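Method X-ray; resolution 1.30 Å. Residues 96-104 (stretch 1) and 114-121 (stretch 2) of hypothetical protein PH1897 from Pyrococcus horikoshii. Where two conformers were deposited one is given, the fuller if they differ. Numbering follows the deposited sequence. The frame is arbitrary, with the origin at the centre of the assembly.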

# COMPACT_ATOMS: atom_id res chain seq x y z
N ILE A 96 -4.42 0.87 7.57
CA ILE A 96 -3.82 0.67 6.25
C ILE A 96 -3.25 -0.75 6.29
O ILE A 96 -2.36 -1.05 7.09
CB ILE A 96 -2.74 1.72 6.00
CG1 ILE A 96 -3.37 3.12 6.09
CG2 ILE A 96 -2.09 1.50 4.64
CD1 ILE A 96 -2.40 4.27 5.88
N PRO A 97 -3.74 -1.65 5.41
CA PRO A 97 -3.31 -3.05 5.36
C PRO A 97 -1.93 -3.40 4.86
O PRO A 97 -1.77 -4.29 4.02
CB PRO A 97 -4.41 -3.70 4.53
CG PRO A 97 -4.70 -2.65 3.51
CD PRO A 97 -4.71 -1.36 4.34
N PHE A 98 -0.92 -2.72 5.39
CA PHE A 98 0.47 -2.97 5.04
C PHE A 98 1.30 -2.95 6.32
O PHE A 98 1.74 -1.90 6.75
CB PHE A 98 1.01 -1.92 4.07
CG PHE A 98 0.48 -2.06 2.68
CD1 PHE A 98 0.73 -3.20 1.93
CD2 PHE A 98 -0.29 -1.05 2.12
CE1 PHE A 98 0.20 -3.34 0.65
CE2 PHE A 98 -0.82 -1.17 0.84
CZ PHE A 98 -0.57 -2.32 0.11
N PHE A 99 1.48 -4.11 6.93
CA PHE A 99 2.29 -4.24 8.13
C PHE A 99 2.75 -5.69 8.23
O PHE A 99 2.15 -6.57 7.62
CB PHE A 99 1.53 -3.77 9.39
CG PHE A 99 0.18 -4.39 9.56
CD1 PHE A 99 0.04 -5.63 10.19
CD2 PHE A 99 -0.96 -3.72 9.13
CE1 PHE A 99 -1.22 -6.18 10.38
CE2 PHE A 99 -2.22 -4.28 9.31
CZ PHE A 99 -2.35 -5.50 9.94
N ALA A 100 3.81 -5.93 9.00
CA ALA A 100 4.36 -7.27 9.09
C ALA A 100 5.27 -7.46 10.27
O ALA A 100 5.63 -6.51 10.96
CB ALA A 100 5.14 -7.57 7.81
N VAL A 101 5.64 -8.72 10.49
CA VAL A 101 6.60 -9.10 11.52
C VAL A 101 7.82 -9.54 10.71
O VAL A 101 7.68 -10.30 9.74
CB VAL A 101 6.11 -10.29 12.36
CG1 VAL A 101 7.20 -10.72 13.33
CG2 VAL A 101 4.85 -9.91 13.11
N SER A 102 9.00 -9.07 11.10
CA SER A 102 10.24 -9.39 10.38
C SER A 102 11.28 -9.97 11.33
O SER A 102 11.65 -9.33 12.31
CB SER A 102 10.78 -8.11 9.73
OG SER A 102 12.03 -8.31 9.10
N VAL A 103 11.76 -11.18 11.03
CA VAL A 103 12.76 -11.84 11.87
C VAL A 103 13.86 -12.50 11.06
O VAL A 103 13.58 -13.28 10.15
CB VAL A 103 12.10 -12.94 12.74
CG1 VAL A 103 13.17 -13.74 13.49
CG2 VAL A 103 11.13 -12.33 13.73
N ALA A 104 15.11 -12.18 11.38
CA ALA A 104 16.26 -12.78 10.71
C ALA A 104 17.11 -13.46 11.78
O ALA A 104 17.42 -12.86 12.81
CB ALA A 104 17.08 -11.72 9.99
N ALA A 114 15.14 -16.70 7.91
CA ALA A 114 14.45 -15.44 8.08
C ALA A 114 13.01 -15.62 7.66
O ALA A 114 12.70 -16.46 6.80
CB ALA A 114 15.10 -14.35 7.24
N PHE A 115 12.12 -14.87 8.29
CA PHE A 115 10.72 -14.93 7.90
C PHE A 115 10.09 -13.57 8.05
O PHE A 115 10.54 -12.73 8.83
CB PHE A 115 9.94 -15.99 8.71
CG PHE A 115 9.52 -15.55 10.09
CD1 PHE A 115 8.36 -14.80 10.28
CD2 PHE A 115 10.26 -15.93 11.20
CE1 PHE A 115 7.94 -14.45 11.57
CE2 PHE A 115 9.85 -15.58 12.49
CZ PHE A 115 8.69 -14.84 12.67
N ILE A 116 9.07 -13.35 7.23
CA ILE A 116 8.29 -12.13 7.27
C ILE A 116 6.85 -12.62 7.24
O ILE A 116 6.45 -13.38 6.36
CB ILE A 116 8.55 -11.23 6.04
CG1 ILE A 116 9.95 -10.61 6.16
CG2 ILE A 116 7.49 -10.12 5.95
CD1 ILE A 116 10.42 -9.89 4.90
N TYR A 117 6.07 -12.17 8.23
CA TYR A 117 4.66 -12.54 8.35
C TYR A 117 3.80 -11.34 7.94
O TYR A 117 3.87 -10.28 8.56
CB TYR A 117 4.35 -12.95 9.80
CG TYR A 117 2.89 -13.24 10.08
CD1 TYR A 117 2.13 -14.00 9.20
CD2 TYR A 117 2.27 -12.75 11.24
CE1 TYR A 117 0.79 -14.28 9.46
CE2 TYR A 117 0.92 -13.03 11.51
CZ TYR A 117 0.19 -13.80 10.61
OH TYR A 117 -1.14 -14.07 10.86
N GLU A 118 3.00 -11.52 6.89
CA GLU A 118 2.11 -10.47 6.38
C GLU A 118 0.72 -10.97 6.79
O GLU A 118 0.03 -11.64 6.03
CB GLU A 118 2.26 -10.39 4.86
CG GLU A 118 1.38 -9.34 4.23
CD GLU A 118 1.52 -9.22 2.72
OE1 GLU A 118 2.12 -10.11 2.07
OE2 GLU A 118 1.01 -8.22 2.17
N PRO A 119 0.28 -10.60 8.00
CA PRO A 119 -1.02 -11.04 8.53
C PRO A 119 -2.32 -10.78 7.80
O PRO A 119 -3.18 -11.65 7.77
CB PRO A 119 -1.04 -10.42 9.94
CG PRO A 119 -0.27 -9.19 9.76
CD PRO A 119 0.90 -9.63 8.92
N ILE A 120 -2.45 -9.60 7.19
CA ILE A 120 -3.68 -9.26 6.47
C ILE A 120 -4.09 -10.31 5.46
O ILE A 120 -5.28 -10.56 5.25
CB ILE A 120 -3.54 -7.90 5.74
CG1 ILE A 120 -3.53 -6.75 6.76
CG2 ILE A 120 -4.66 -7.73 4.72
CD1 ILE A 120 -4.83 -6.60 7.53
N VAL A 121 -3.11 -10.93 4.82
CA VAL A 121 -3.37 -11.93 3.80
C VAL A 121 -2.85 -13.31 4.19
O VAL A 121 -2.68 -14.19 3.35
CB VAL A 121 -2.78 -11.51 2.43
CG1 VAL A 121 -3.67 -10.44 1.80
CG2 VAL A 121 -1.36 -10.99 2.60
O HOH W 1 -0.12 -6.54 4.08
O HOH W 2 -0.37 -7.56 6.65

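Strands 100-104 and 114-118 run antiparallel, their axes 176° apart in direction and 4.6 Å apart at closest approach. Four backbone hydrogen bonds hold them, in two reciprocal pairs. Val101 N donates to Tyr117 O (3.0 Å, 156° at the hydrogen) and Tyr117 N returns the bond to Val101 O (2.9 Å, 160°); Val103 N donates to Phe115 O (3.0 Å, 168°) and Phe115 N to Val103 O (2.8 Å, 158°). Each of these amides and carbonyls is thus satisfied across the contact. Two of the carbonyls also receive CA-H...O contacts: Ile116 CA lies 3.1 Å from Val101 O, and Ala114 CA 3.1 Å from Val103 O.

Beyond the ladder, water takes over. One water donates to both Pro97 O and Glu118 OE2, each at 2.8 Å, joining a backbone carbonyl to a carboxylate. A second donates to Phe99 O (2.9 Å) and accepts from Ile120 N (3.0 Å), bridging backbones whose direct pairing has ended. Tyr117 OH finds its partner elsewhere in the structure.

Apolar packing accompanies this polar pattern. Val103 CB approaches Phe115 CE2 at 3.5 Å, on the sheet face shared with Val101 and Tyr117. Past the strands, the Phe99 ring meets Pro119 and Ile120 obliquely, with CE1 3.2 Å from Pro119 CG and CZ 3.6 Å from Ile120 CG1.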